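Local coordinates for YceI-like domain protein (Burkholderia cenocepacia BC7, PDB 5IXH), which binds a long polyprenyl diphosphate lipid inside its lipocalin-like beta barrel and probably captures antibiotics outside the bacterial cell, at residues I49-F54 with P77-V82; L100-K105 with F135-G140; D125-I130 with E151-F156. All blocks are in the same frame, centred on the assembly; numbering follows the deposited sequence.

Contact 1 of 3, residues I49-F54 with P77-V82. With OTP ((2E,6E,10E,14E,18E,22E,26E)-3,7,11,15,19,23,27,31-octamethyldotriaconta-2,6,10,14,18,22,26,30-octaenyl trihydrogen diphosphate), chain C.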
loop_
_atom_site.group_PDB
_atom_site.type_symbol
_atom_site.label_atom_id
_atom_site.label_comp_id
_atom_site.label_asym_id
_atom_site.label_seq_id
_atom_site.Cartn_x
_atom_site.Cartn_y
_atom_site.Cartn_z
ATOM N N ILE A 49 -3.801 -2.152 6.870
ATOM C CA ILE A 49 -4.860 -1.423 6.191
ATOM C C ILE A 49 -6.204 -2.097 6.423
ATOM O O ILE A 49 -6.328 -3.335 6.276
ATOM C CB ILE A 49 -4.533 -1.397 4.685
ATOM C CG1 ILE A 49 -3.269 -0.568 4.384
ATOM C CG2 ILE A 49 -5.704 -0.929 3.855
ATOM C CD1 ILE A 49 -3.508 0.835 3.874
ATOM N N ASP A 50 -7.214 -1.284 6.745
ATOM C CA ASP A 50 -8.618 -1.737 6.810
ATOM C C ASP A 50 -9.195 -1.648 5.404
ATOM O O ASP A 50 -9.493 -0.552 4.917
ATOM C CB ASP A 50 -9.361 -0.853 7.809
ATOM C CG ASP A 50 -10.883 -0.997 7.763
ATOM O OD1 ASP A 50 -11.444 -1.629 6.854
ATOM O OD2 ASP A 50 -11.530 -0.417 8.663
ATOM N N VAL A 51 -9.316 -2.774 4.708
ATOM C CA VAL A 51 -9.578 -2.700 3.265
ATOM C C VAL A 51 -10.978 -2.173 2.932
ATOM O O VAL A 51 -11.146 -1.578 1.877
ATOM C CB VAL A 51 -9.278 -4.030 2.497
ATOM C CG1 VAL A 51 -7.848 -4.493 2.771
ATOM C CG2 VAL A 51 -10.239 -5.090 2.851
ATOM N N ALA A 52 -11.947 -2.349 3.831
ATOM C CA ALA A 52 -13.284 -1.819 3.621
ATOM C C ALA A 52 -13.327 -0.301 3.633
ATOM O O ALA A 52 -14.320 0.293 3.253
ATOM C CB ALA A 52 -14.240 -2.377 4.681
ATOM N N SER A 53 -12.247 0.340 4.060
ATOM C CA SER A 53 -12.167 1.797 4.072
ATOM C C SER A 53 -11.679 2.355 2.739
ATOM O O SER A 53 -11.490 3.569 2.620
ATOM C CB SER A 53 -11.246 2.284 5.187
ATOM O OG SER A 53 -9.867 2.123 4.850
ATOM N N PHE A 54 -11.505 1.516 1.742
ATOM C CA PHE A 54 -11.092 1.965 0.408
ATOM C C PHE A 54 -12.191 2.800 -0.230
ATOM O O PHE A 54 -13.330 2.350 -0.357
ATOM C CB PHE A 54 -10.732 0.777 -0.489
ATOM C CG PHE A 54 -9.991 1.130 -1.762
ATOM C CD1 PHE A 54 -8.750 1.738 -1.727
ATOM C CD2 PHE A 54 -10.527 0.795 -3.006
ATOM C CE1 PHE A 54 -8.066 2.018 -2.879
ATOM C CE2 PHE A 54 -9.861 1.100 -4.166
ATOM C CZ PHE A 54 -8.618 1.702 -4.113
ATOM N N PRO A 77 -10.469 -8.841 6.208
ATOM C CA PRO A 77 -10.690 -7.419 6.482
ATOM C C PRO A 77 -9.438 -6.549 6.433
ATOM O O PRO A 77 -9.582 -5.326 6.362
ATOM C CB PRO A 77 -11.299 -7.401 7.883
ATOM C CG PRO A 77 -10.944 -8.733 8.473
ATOM C CD PRO A 77 -10.828 -9.700 7.345
ATOM N N GLN A 78 -8.270 -7.142 6.531
ATOM C CA GLN A 78 -7.045 -6.360 6.532
ATOM C C GLN A 78 -6.103 -6.793 5.443
ATOM O O GLN A 78 -6.152 -7.930 4.951
ATOM C CB GLN A 78 -6.344 -6.439 7.905
ATOM C CG GLN A 78 -7.138 -5.872 9.060
ATOM C CD GLN A 78 -6.430 -6.005 10.385
ATOM O OE1 GLN A 78 -5.604 -6.879 10.572
ATOM N NE2 GLN A 78 -6.679 -5.068 11.277
ATOM N N ALA A 79 -5.219 -5.874 5.064
ATOM C CA ALA A 79 -4.015 -6.139 4.272
ATOM C C ALA A 79 -2.854 -5.624 5.100
ATOM O O ALA A 79 -3.000 -4.647 5.837
ATOM C CB ALA A 79 -4.098 -5.421 2.945
ATOM N N THR A 80 -1.708 -6.277 5.006
ATOM C CA THR A 80 -0.568 -5.940 5.858
ATOM C C THR A 80 0.744 -5.916 5.085
ATOM O O THR A 80 0.932 -6.630 4.124
ATOM C CB THR A 80 -0.416 -6.945 7.023
ATOM O OG1 THR A 80 -0.337 -8.281 6.514
ATOM C CG2 THR A 80 -1.607 -6.869 7.965
ATOM N N PHE A 81 1.645 -5.075 5.563
ATOM C CA PHE A 81 3.039 -5.087 5.170
ATOM C C PHE A 81 3.883 -5.108 6.423
ATOM O O PHE A 81 3.655 -4.305 7.331
ATOM C CB PHE A 81 3.415 -3.875 4.313
ATOM C CG PHE A 81 4.883 -3.842 3.978
ATOM C CD1 PHE A 81 5.419 -4.663 2.985
ATOM C CD2 PHE A 81 5.752 -3.035 4.702
ATOM C CE1 PHE A 81 6.784 -4.656 2.715
ATOM C CE2 PHE A 81 7.110 -3.026 4.421
ATOM C CZ PHE A 81 7.626 -3.839 3.443
ATOM N N VAL A 82 4.865 -6.002 6.492
ATOM C CA VAL A 82 5.799 -6.054 7.614
ATOM C C VAL A 82 7.210 -6.149 7.025
ATOM O O VAL A 82 7.526 -7.100 6.310
ATOM C CB VAL A 82 5.509 -7.286 8.537
ATOM C CG1 VAL A 82 6.529 -7.385 9.662
ATOM C CG2 VAL A 82 4.080 -7.257 9.094
HETATM O O7 OTP C . -16.566 1.746 -18.207
HETATM P P2 OTP C . -16.058 0.568 -17.400
HETATM O O5 OTP C . -17.033 -0.583 -17.509
HETATM O O6 OTP C . -14.704 0.136 -17.922
HETATM O O4 OTP C . -15.911 0.988 -15.877
HETATM P P1 OTP C . -15.708 -0.031 -14.675
HETATM O O2 OTP C . -17.050 -0.550 -14.210
HETATM O O3 OTP C . -14.836 -1.189 -15.113
HETATM O O1 OTP C . -15.015 0.765 -13.488
HETATM C C40 OTP C . -13.818 0.314 -12.878
HETATM C C39 OTP C . -13.730 1.159 -11.610
HETATM C C37 OTP C . -12.692 1.107 -10.726
HETATM C C38 OTP C . -12.811 2.040 -9.521
HETATM C C36 OTP C . -11.467 0.177 -10.882
HETATM C C35 OTP C . -11.229 -0.543 -9.539
HETATM C C34 OTP C . -9.741 -0.867 -9.310
HETATM C C32 OTP C . -9.309 -1.155 -8.036
HETATM C C33 OTP C . -10.281 -1.155 -6.849
HETATM C C31 OTP C . -7.827 -1.488 -7.787
HETATM C C30 OTP C . -7.723 -2.781 -6.951
HETATM C C29 OTP C . -6.799 -2.431 -5.780
HETATM C C27 OTP C . -5.675 -3.160 -5.482
HETATM C C28 OTP C . -5.213 -4.402 -6.246
HETATM C C26 OTP C . -4.851 -2.653 -4.297
HETATM C C25 OTP C . -4.415 -3.805 -3.383
HETATM C C24 OTP C . -3.609 -3.002 -2.355
HETATM C C22 OTP C . -3.941 -2.974 -1.029
HETATM C C23 OTP C . -5.113 -3.761 -0.434
HETATM C C21 OTP C . -3.053 -2.119 -0.127
HETATM C C20 OTP C . -2.036 -3.089 0.473
HETATM C C19 OTP C . -0.853 -2.223 0.919
HETATM C C17 OTP C . -0.296 -2.351 2.174
HETATM C C18 OTP C . -0.844 -3.378 3.168
HETATM C C16 OTP C . 0.899 -1.489 2.617
HETATM C C15 OTP C . 1.261 -0.399 1.591
HETATM C C14 OTP C . 2.659 0.131 1.946
HETATM C C12 OTP C . 3.786 -0.535 1.517
HETATM C C13 OTP C . 3.731 -1.803 0.656
HETATM C C11 OTP C . 5.184 -0.010 1.874
HETATM C C10 OTP C . 5.185 0.817 3.165
HETATM C C9 OTP C . 6.674 0.966 3.518
HETATM C C7 OTP C . 7.077 1.419 4.747
HETATM C C8 OTP C . 6.055 1.795 5.821
HETATM C C6 OTP C . 8.593 1.522 5.004
HETATM C C5 OTP C . 8.936 2.850 5.682
HETATM C C4 OTP C . 10.423 3.085 5.359
HETATM C C2 OTP C . 11.451 2.945 6.263
HETATM C C3 OTP C . 12.867 3.220 5.758
HETATM C C1 OTP C . 11.241 2.537 7.724
HETATM O O HOH W 1 -11.996 -4.129 6.513
#
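Strands 44-50 and 78-90 run antiparallel and pair at two positions within these segments. Ile-49 and Ala-79 form a hydrogen-bonded pair: Ile-49 N points almost straight at Ala-79 O (2.8 Å, 178° at the hydrogen), and Ala-79 N returns a bond to Ile-49 O. Asp-50 and Gln-78 are the following non-hydrogen-bonded pair. A third bond, Val-51 N to Pro-77 O at 3.1 Å, reaches the carbonyl from above its plane. A water donates to both Asp-50 OD1 and Pro-77 O, bridging the segments beside that bond. Asp-50 O is gripped by both Ser-53 N and Ser-53 OG, a pair of bonds that would help hold the turn. Val-51 points at the neighbouring strand, its CG1 3.9 Å from Ala-79 CB and its CG2 on the Pro-77 carbonyl. On the inner face of the lipocalin-like barrel, Ala-79 CB lies 3.8 Å from methyl C18 of the octaprenyl diphosphate, and Ile-49 CG1 3.9 Å from the same methyl; further along the strand the ring of Phe-81 has C11 of the lipid over one face, offset toward the rim. Strand 22-34 flanks strand 44-50, with Phe-26 and Phe-29 against Ile-49, while strand 93-102 borders strand 78-90 on its other edge.

Contact 2 of 3, residues L100-K105 with F135-G140. With OTP ((2E,6E,10E,14E,18E,22E,26E)-3,7,11,15,19,23,27,31-octamethyldotriaconta-2,6,10,14,18,22,26,30-octaenyl trihydrogen diphosphate), chain C.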
loop_
_atom_site.group_PDB
_atom_site.type_symbol
_atom_site.label_atom_id
_atom_site.label_comp_id
_atom_site.label_asym_id
_atom_site.label_seq_id
_atom_site.Cartn_x
_atom_site.Cartn_y
_atom_site.Cartn_z
ATOM N N LEU A 100 4.120 -8.629 2.073
ATOM C CA LEU A 100 2.839 -7.985 1.746
ATOM C C LEU A 100 1.799 -9.079 1.654
ATOM O O LEU A 100 1.963 -10.006 0.876
ATOM C CB LEU A 100 2.960 -7.250 0.416
ATOM C CG LEU A 100 1.696 -6.549 -0.121
ATOM C CD1 LEU A 100 1.229 -5.474 0.841
ATOM C CD2 LEU A 100 1.938 -5.979 -1.483
ATOM N N THR A 101 0.755 -8.977 2.486
ATOM C CA THR A 101 -0.351 -9.943 2.479
ATOM C C THR A 101 -1.631 -9.197 2.142
ATOM O O THR A 101 -2.016 -8.249 2.853
ATOM C CB THR A 101 -0.501 -10.619 3.826
ATOM O OG1 THR A 101 0.762 -11.183 4.206
ATOM C CG2 THR A 101 -1.542 -11.728 3.769
ATOM N N ILE A 102 -2.274 -9.621 1.056
ATOM C CA ILE A 102 -3.533 -9.040 0.581
ATOM C C ILE A 102 -4.436 -10.224 0.253
ATOM O O ILE A 102 -4.039 -11.159 -0.429
ATOM C CB ILE A 102 -3.345 -8.184 -0.709
ATOM C CG1 ILE A 102 -2.382 -7.026 -0.476
ATOM C CG2 ILE A 102 -4.700 -7.654 -1.202
ATOM C CD1 ILE A 102 -1.867 -6.396 -1.735
ATOM N N LYS A 103 -5.679 -10.180 0.751
ATOM C CA LYS A 103 -6.659 -11.218 0.519
ATOM C C LYS A 103 -6.074 -12.589 0.917
ATOM O O LYS A 103 -6.263 -13.613 0.276
ATOM C CB LYS A 103 -7.145 -11.160 -0.943
ATOM C CG LYS A 103 -8.473 -11.784 -1.223
ATOM C CD LYS A 103 -8.945 -11.526 -2.661
ATOM C CE LYS A 103 -10.238 -12.264 -2.993
ATOM N NZ LYS A 103 -10.748 -11.998 -4.351
ATOM N N GLY A 104 -5.340 -12.558 2.020
ATOM C CA GLY A 104 -4.739 -13.759 2.550
ATOM C C GLY A 104 -3.574 -14.357 1.778
ATOM O O GLY A 104 -3.078 -15.428 2.110
ATOM N N LYS A 105 -3.114 -13.670 0.730
ATOM C CA LYS A 105 -1.991 -14.127 -0.090
ATOM C C LYS A 105 -0.777 -13.284 0.212
ATOM O O LYS A 105 -0.815 -12.063 0.142
ATOM C CB LYS A 105 -2.353 -13.998 -1.562
ATOM C CG LYS A 105 -3.511 -14.873 -1.991
ATOM C CD LYS A 105 -3.113 -16.335 -2.070
ATOM C CE LYS A 105 -4.316 -17.212 -2.367
ATOM N NZ LYS A 105 -4.988 -16.808 -3.632
ATOM N N PHE A 135 -2.633 -11.470 -6.120
ATOM C CA PHE A 135 -3.348 -11.570 -4.858
ATOM C C PHE A 135 -4.829 -11.947 -5.052
ATOM O O PHE A 135 -5.624 -11.858 -4.133
ATOM C CB PHE A 135 -3.220 -10.238 -4.107
ATOM C CG PHE A 135 -1.804 -9.849 -3.831
ATOM C CD1 PHE A 135 -1.173 -10.304 -2.686
ATOM C CD2 PHE A 135 -1.075 -9.058 -4.731
ATOM C CE1 PHE A 135 0.132 -9.997 -2.430
ATOM C CE2 PHE A 135 0.235 -8.737 -4.471
ATOM C CZ PHE A 135 0.850 -9.209 -3.318
ATOM N N ASN A 136 -5.140 -12.349 -6.288
ATOM C CA ASN A 136 -6.483 -12.749 -6.686
ATOM C C ASN A 136 -7.490 -11.607 -6.451
ATOM O O ASN A 136 -8.655 -11.868 -6.159
ATOM C CB ASN A 136 -6.890 -14.044 -5.950
ATOM C CG ASN A 136 -7.672 -14.993 -6.825
ATOM O OD1 ASN A 136 -7.413 -15.109 -8.024
ATOM N ND2 ASN A 136 -8.654 -15.668 -6.235
ATOM N N VAL A 137 -7.055 -10.353 -6.582
ATOM C CA VAL A 137 -7.917 -9.174 -6.447
ATOM C C VAL A 137 -8.501 -8.817 -7.818
ATOM O O VAL A 137 -7.811 -8.319 -8.710
ATOM C CB VAL A 137 -7.159 -7.990 -5.831
ATOM C CG1 VAL A 137 -8.016 -6.717 -5.849
ATOM C CG2 VAL A 137 -6.748 -8.342 -4.397
ATOM N N GLY A 138 -9.786 -9.102 -7.962
ATOM C CA GLY A 138 -10.512 -8.931 -9.221
ATOM C C GLY A 138 -10.468 -10.248 -9.981
ATOM O O GLY A 138 -9.764 -10.374 -10.994
ATOM N N THR A 139 -11.228 -11.216 -9.506
ATOM C CA THR A 139 -11.310 -12.521 -10.140
ATOM C C THR A 139 -12.662 -12.684 -10.800
ATOM O O THR A 139 -13.421 -11.728 -10.940
ATOM C CB THR A 139 -11.071 -13.644 -9.128
ATOM O OG1 THR A 139 -12.066 -13.604 -8.092
ATOM C CG2 THR A 139 -9.763 -13.512 -8.515
ATOM N N GLY A 140 -12.976 -13.899 -11.235
ATOM C CA GLY A 140 -14.214 -14.125 -11.966
ATOM C C GLY A 140 -14.228 -13.298 -13.237
ATOM O O GLY A 140 -13.250 -13.287 -13.976
HETATM O O7 OTP C . -16.566 1.746 -18.207
HETATM P P2 OTP C . -16.058 0.568 -17.400
HETATM O O5 OTP C . -17.033 -0.583 -17.509
HETATM O O6 OTP C . -14.704 0.136 -17.922
HETATM O O4 OTP C . -15.911 0.988 -15.877
HETATM P P1 OTP C . -15.708 -0.031 -14.675
HETATM O O2 OTP C . -17.050 -0.550 -14.210
HETATM O O3 OTP C . -14.836 -1.189 -15.113
HETATM O O1 OTP C . -15.015 0.765 -13.488
HETATM C C40 OTP C . -13.818 0.314 -12.878
HETATM C C39 OTP C . -13.730 1.159 -11.610
HETATM C C37 OTP C . -12.692 1.107 -10.726
HETATM C C38 OTP C . -12.811 2.040 -9.521
HETATM C C36 OTP C . -11.467 0.177 -10.882
HETATM C C35 OTP C . -11.229 -0.543 -9.539
HETATM C C34 OTP C . -9.741 -0.867 -9.310
HETATM C C32 OTP C . -9.309 -1.155 -8.036
HETATM C C33 OTP C . -10.281 -1.155 -6.849
HETATM C C31 OTP C . -7.827 -1.488 -7.787
HETATM C C30 OTP C . -7.723 -2.781 -6.951
HETATM C C29 OTP C . -6.799 -2.431 -5.780
HETATM C C27 OTP C . -5.675 -3.160 -5.482
HETATM C C28 OTP C . -5.213 -4.402 -6.246
HETATM C C26 OTP C . -4.851 -2.653 -4.297
HETATM C C25 OTP C . -4.415 -3.805 -3.383
HETATM C C24 OTP C . -3.609 -3.002 -2.355
HETATM C C22 OTP C . -3.941 -2.974 -1.029
HETATM C C23 OTP C . -5.113 -3.761 -0.434
HETATM C C21 OTP C . -3.053 -2.119 -0.127
HETATM C C20 OTP C . -2.036 -3.089 0.473
HETATM C C19 OTP C . -0.853 -2.223 0.919
HETATM C C17 OTP C . -0.296 -2.351 2.174
HETATM C C18 OTP C . -0.844 -3.378 3.168
HETATM C C16 OTP C . 0.899 -1.489 2.617
HETATM C C15 OTP C . 1.261 -0.399 1.591
HETATM C C14 OTP C . 2.659 0.131 1.946
HETATM C C12 OTP C . 3.786 -0.535 1.517
HETATM C C13 OTP C . 3.731 -1.803 0.656
HETATM C C11 OTP C . 5.184 -0.010 1.874
HETATM C C10 OTP C . 5.185 0.817 3.165
HETATM C C9 OTP C . 6.674 0.966 3.518
HETATM C C7 OTP C . 7.077 1.419 4.747
HETATM C C8 OTP C . 6.055 1.795 5.821
HETATM C C6 OTP C . 8.593 1.522 5.004
HETATM C C5 OTP C . 8.936 2.850 5.682
HETATM C C4 OTP C . 10.423 3.085 5.359
HETATM C C2 OTP C . 11.451 2.945 6.263
HETATM C C3 OTP C . 12.867 3.220 5.758
HETATM C C1 OTP C . 11.241 2.537 7.724
HETATM O O HOH W 2 -12.237 -14.372 -4.811
#
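Phe-135 is the hub of this contact, its ring lodged against the turn of the beta hairpin formed by strands 93-102 and 105-118 of the lipocalin-like barrel. Ile-102 CD1 stands over the centre of one ring face in a CH-pi contact, 3.9 Å from the centroid and only 4° off the normal. Ile-102 CB meets Phe-135 CD1 at 3.6 Å. At the ring edge, in its plane, lies Lys-105 O, 3.3 Å from Phe-135 CD1, while Leu-100 CD2 meets the ring tip at CZ. The same Ile-102 side chain uses CG2 to touch Val-137 CG2, and its CD1 also packs on the lipid, so one residue joins the loop to the pocket wall. Val-137 CG1 and Leu-100 CD1 likewise reach the isoprenoid chain, at OTP C28 and C17 (both 3.7 Å). Lys-103 NZ donates to Asn-136 O at 2.8 Å, approaching from above the carbonyl plane.

The hairpin is closed by a type I' turn from Ile-102 to Lys-105, with Ile-102 N bonded to Lys-105 O and Lys-105 N to Ile-102 O. The turn sends Lys-103 along the loop backbone: CG is anti to the backbone N (chi1 -158°) and the rest of the chain is extended. The carbonyls of Lys-68 and Trp-70 also accept from its ammonium, tying the turn to a third part of the chain. With a water as a further acceptor, four oxygens surround NZ, so its three hydrogens must be shared among them.

Contact 3 of 3, residues D125-I130 with E151-F156. With OTP ((2E,6E,10E,14E,18E,22E,26E)-3,7,11,15,19,23,27,31-octamethyldotriaconta-2,6,10,14,18,22,26,30-octaenyl trihydrogen diphosphate), chain C.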
loop_
_atom_site.group_PDB
_atom_site.type_symbol
_atom_site.label_atom_id
_atom_site.label_comp_id
_atom_site.label_asym_id
_atom_site.label_seq_id
_atom_site.Cartn_x
_atom_site.Cartn_y
_atom_site.Cartn_z
ATOM N N ASP A 125 7.975 8.301 1.677
ATOM C CA ASP A 125 7.197 8.344 0.437
ATOM C C ASP A 125 7.641 7.257 -0.518
ATOM O O ASP A 125 8.831 7.010 -0.680
ATOM C CB ASP A 125 7.417 9.680 -0.283
ATOM C CG ASP A 125 6.681 10.829 0.370
ATOM O OD1 ASP A 125 5.434 10.856 0.275
ATOM O OD2 ASP A 125 7.334 11.698 0.968
ATOM N N GLY A 126 6.707 6.635 -1.217
ATOM C CA GLY A 126 7.093 5.623 -2.171
ATOM C C GLY A 126 5.919 5.120 -2.962
ATOM O O GLY A 126 4.778 5.467 -2.669
ATOM N N VAL A 127 6.229 4.293 -3.950
ATOM C CA VAL A 127 5.240 3.677 -4.829
ATOM C C VAL A 127 5.657 2.245 -5.050
ATOM O O VAL A 127 6.804 1.973 -5.379
ATOM C CB VAL A 127 5.154 4.402 -6.189
ATOM C CG1 VAL A 127 4.116 3.728 -7.100
ATOM C CG2 VAL A 127 4.801 5.866 -5.992
ATOM N N LEU A 128 4.728 1.326 -4.812
ATOM C CA LEU A 128 4.953 -0.089 -5.040
ATOM C C LEU A 128 4.025 -0.589 -6.141
ATOM O O LEU A 128 2.807 -0.637 -5.935
ATOM C CB LEU A 128 4.659 -0.882 -3.770
ATOM C CG LEU A 128 4.803 -2.401 -3.946
ATOM C CD1 LEU A 128 6.227 -2.812 -4.258
ATOM C CD2 LEU A 128 4.287 -3.095 -2.696
ATOM N N PRO A 129 4.578 -0.984 -7.291
ATOM C CA PRO A 129 3.711 -1.598 -8.303
ATOM C C PRO A 129 3.492 -3.072 -7.993
ATOM O O PRO A 129 4.427 -3.798 -7.631
ATOM C CB PRO A 129 4.502 -1.434 -9.599
ATOM C CG PRO A 129 5.930 -1.311 -9.179
ATOM C CD PRO A 129 5.947 -0.746 -7.781
ATOM N N ILE A 130 2.242 -3.503 -8.104
ATOM C CA ILE A 130 1.905 -4.906 -7.955
ATOM C C ILE A 130 0.995 -5.334 -9.087
ATOM O O ILE A 130 0.399 -4.493 -9.770
ATOM C CB ILE A 130 1.197 -5.197 -6.615
ATOM C CG1 ILE A 130 -0.179 -4.512 -6.502
ATOM C CG2 ILE A 130 2.113 -4.806 -5.427
ATOM C CD1 ILE A 130 -1.074 -5.116 -5.392
ATOM N N GLU A 151 -1.755 -4.294 -13.534
ATOM C CA GLU A 151 -0.872 -3.487 -12.707
ATOM C C GLU A 151 -1.622 -2.434 -11.900
ATOM O O GLU A 151 -2.430 -1.687 -12.440
ATOM C CB GLU A 151 0.210 -2.793 -13.537
ATOM C CG GLU A 151 1.186 -2.053 -12.619
ATOM C CD GLU A 151 2.447 -1.592 -13.309
ATOM O OE1 GLU A 151 2.622 -0.365 -13.456
ATOM O OE2 GLU A 151 3.276 -2.454 -13.672
ATOM N N VAL A 152 -1.349 -2.397 -10.599
ATOM C CA VAL A 152 -1.881 -1.378 -9.689
ATOM C C VAL A 152 -0.703 -0.757 -8.960
ATOM O O VAL A 152 0.183 -1.474 -8.480
ATOM C CB VAL A 152 -2.851 -2.000 -8.661
ATOM C CG1 VAL A 152 -3.297 -0.974 -7.603
ATOM C CG2 VAL A 152 -4.052 -2.585 -9.364
ATOM N N GLN A 153 -0.685 0.565 -8.855
ATOM C CA GLN A 153 0.365 1.258 -8.134
ATOM C C GLN A 153 -0.127 1.643 -6.745
ATOM O O GLN A 153 -1.108 2.380 -6.598
ATOM C CB GLN A 153 0.810 2.509 -8.887
ATOM C CG GLN A 153 1.436 2.222 -10.228
ATOM C CD GLN A 153 1.840 3.484 -10.954
ATOM O OE1 GLN A 153 1.485 4.589 -10.543
ATOM N NE2 GLN A 153 2.591 3.328 -12.039
ATOM N N ILE A 154 0.552 1.141 -5.726
ATOM C CA ILE A 154 0.239 1.482 -4.342
ATOM C C ILE A 154 1.133 2.651 -3.937
ATOM O O ILE A 154 2.349 2.524 -3.910
ATOM C CB ILE A 154 0.510 0.295 -3.391
ATOM C CG1 ILE A 154 -0.328 -0.929 -3.795
ATOM C CG2 ILE A 154 0.221 0.729 -1.933
ATOM C CD1 ILE A 154 0.008 -2.192 -3.044
ATOM N N LYS A 155 0.538 3.792 -3.649
ATOM C CA LYS A 155 1.293 4.988 -3.297
ATOM C C LYS A 155 1.099 5.289 -1.832
ATOM O O LYS A 155 0.005 5.177 -1.306
ATOM C CB LYS A 155 0.815 6.173 -4.136
ATOM C CG LYS A 155 0.803 5.923 -5.630
ATOM C CD LYS A 155 0.904 7.219 -6.431
ATOM C CE LYS A 155 -0.077 8.287 -5.952
ATOM N NZ LYS A 155 -1.494 7.849 -6.051
ATOM N N PHE A 156 2.169 5.681 -1.160
ATOM C CA PHE A 156 2.049 6.044 0.232
ATOM C C PHE A 156 2.882 7.265 0.569
ATOM O O PHE A 156 3.951 7.513 0.004
ATOM C CB PHE A 156 2.446 4.868 1.122
ATOM C CG PHE A 156 3.792 4.300 0.793
ATOM C CD1 PHE A 156 4.938 4.796 1.385
ATOM C CD2 PHE A 156 3.910 3.287 -0.143
ATOM C CE1 PHE A 156 6.173 4.259 1.074
ATOM C CE2 PHE A 156 5.136 2.754 -0.463
ATOM C CZ PHE A 156 6.270 3.250 0.139
HETATM O O7 OTP C . -16.566 1.746 -18.207
HETATM P P2 OTP C . -16.058 0.568 -17.400
HETATM O O5 OTP C . -17.033 -0.583 -17.509
HETATM O O6 OTP C . -14.704 0.136 -17.922
HETATM O O4 OTP C . -15.911 0.988 -15.877
HETATM P P1 OTP C . -15.708 -0.031 -14.675
HETATM O O2 OTP C . -17.050 -0.550 -14.210
HETATM O O3 OTP C . -14.836 -1.189 -15.113
HETATM O O1 OTP C . -15.015 0.765 -13.488
HETATM C C40 OTP C . -13.818 0.314 -12.878
HETATM C C39 OTP C . -13.730 1.159 -11.610
HETATM C C37 OTP C . -12.692 1.107 -10.726
HETATM C C38 OTP C . -12.811 2.040 -9.521
HETATM C C36 OTP C . -11.467 0.177 -10.882
HETATM C C35 OTP C . -11.229 -0.543 -9.539
HETATM C C34 OTP C . -9.741 -0.867 -9.310
HETATM C C32 OTP C . -9.309 -1.155 -8.036
HETATM C C33 OTP C . -10.281 -1.155 -6.849
HETATM C C31 OTP C . -7.827 -1.488 -7.787
HETATM C C30 OTP C . -7.723 -2.781 -6.951
HETATM C C29 OTP C . -6.799 -2.431 -5.780
HETATM C C27 OTP C . -5.675 -3.160 -5.482
HETATM C C28 OTP C . -5.213 -4.402 -6.246
HETATM C C26 OTP C . -4.851 -2.653 -4.297
HETATM C C25 OTP C . -4.415 -3.805 -3.383
HETATM C C24 OTP C . -3.609 -3.002 -2.355
HETATM C C22 OTP C . -3.941 -2.974 -1.029
HETATM C C23 OTP C . -5.113 -3.761 -0.434
HETATM C C21 OTP C . -3.053 -2.119 -0.127
HETATM C C20 OTP C . -2.036 -3.089 0.473
HETATM C C19 OTP C . -0.853 -2.223 0.919
HETATM C C17 OTP C . -0.296 -2.351 2.174
HETATM C C18 OTP C . -0.844 -3.378 3.168
HETATM C C16 OTP C . 0.899 -1.489 2.617
HETATM C C15 OTP C . 1.261 -0.399 1.591
HETATM C C14 OTP C . 2.659 0.131 1.946
HETATM C C12 OTP C . 3.786 -0.535 1.517
HETATM C C13 OTP C . 3.731 -1.803 0.656
HETATM C C11 OTP C . 5.184 -0.010 1.874
HETATM C C10 OTP C . 5.185 0.817 3.165
HETATM C C9 OTP C . 6.674 0.966 3.518
HETATM C C7 OTP C . 7.077 1.419 4.747
HETATM C C8 OTP C . 6.055 1.795 5.821
HETATM C C6 OTP C . 8.593 1.522 5.004
HETATM C C5 OTP C . 8.936 2.850 5.682
HETATM C C4 OTP C . 10.423 3.085 5.359
HETATM C C2 OTP C . 11.451 2.945 6.263
HETATM C C3 OTP C . 12.867 3.220 5.758
HETATM C C1 OTP C . 11.241 2.537 7.724
#
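Asp-125 begins the pairing with a CA-H...O contact to Phe-156 O, while its carboxylate bonds outside the segments to His-157. Gly-126 and Phe-156 are a hydrogen-bonded pair, with Phe-156 N to Gly-126 O at 3.0 Å. Phe-156 CG sits in the crowded position between backbone N and carbonyl carbon (chi1 53°), which folds the ring over the glycine. Its CZ comes within 3.4 Å of Gly-126 CA, so the ring lies directly on the glycine backbone, and OTP C10 lies over the centre of the opposite face. Val-127 points outward, its CG2 alongside Lys-155 CG (4.0 Å); the lysine ammonium continues to a salt bridge with Glu-23. Leu-128 faces inward and pairs with Ile-154 through bonds in both directions, and its CD2 meets OTP C13 at 3.6 Å. This is a continuous antiparallel pair in the wall of a lipocalin-like barrel, the strand directions 159° apart, with an apolar inner face against the isoprenoid chain. Pro-129 and Gln-153, both on the outer face with Val-127, form a non-hydrogen-bonded pair. Ile-130 closes the segment, bonded both ways to Val-152, and its CD1 meets Ile-154 CD1 at 3.9 Å.

All three contacts reach one antiparallel sheet that curls into the lipid-binding barrel, contact 2 by packing the 135-140 loop on it, and each touches the octaprenyl diphosphate. Contact 1 closes along the chain before the other two open, whereas the segments of contacts 2 and 3 alternate. The centres of contacts 1 and 2 are about 12 Å apart, joined through neighbouring strands 78-90 and 93-102, where Thr-80 O probably accepts a bond from Thr-101 N. The centre of contact 3 is about 15 Å from the centres of the other two; it packs on contact 2 through Leu-100 against Leu-128 and Ile-102 against Ile-130, but does not touch contact 1. Together they supply residues along one lipid pocket.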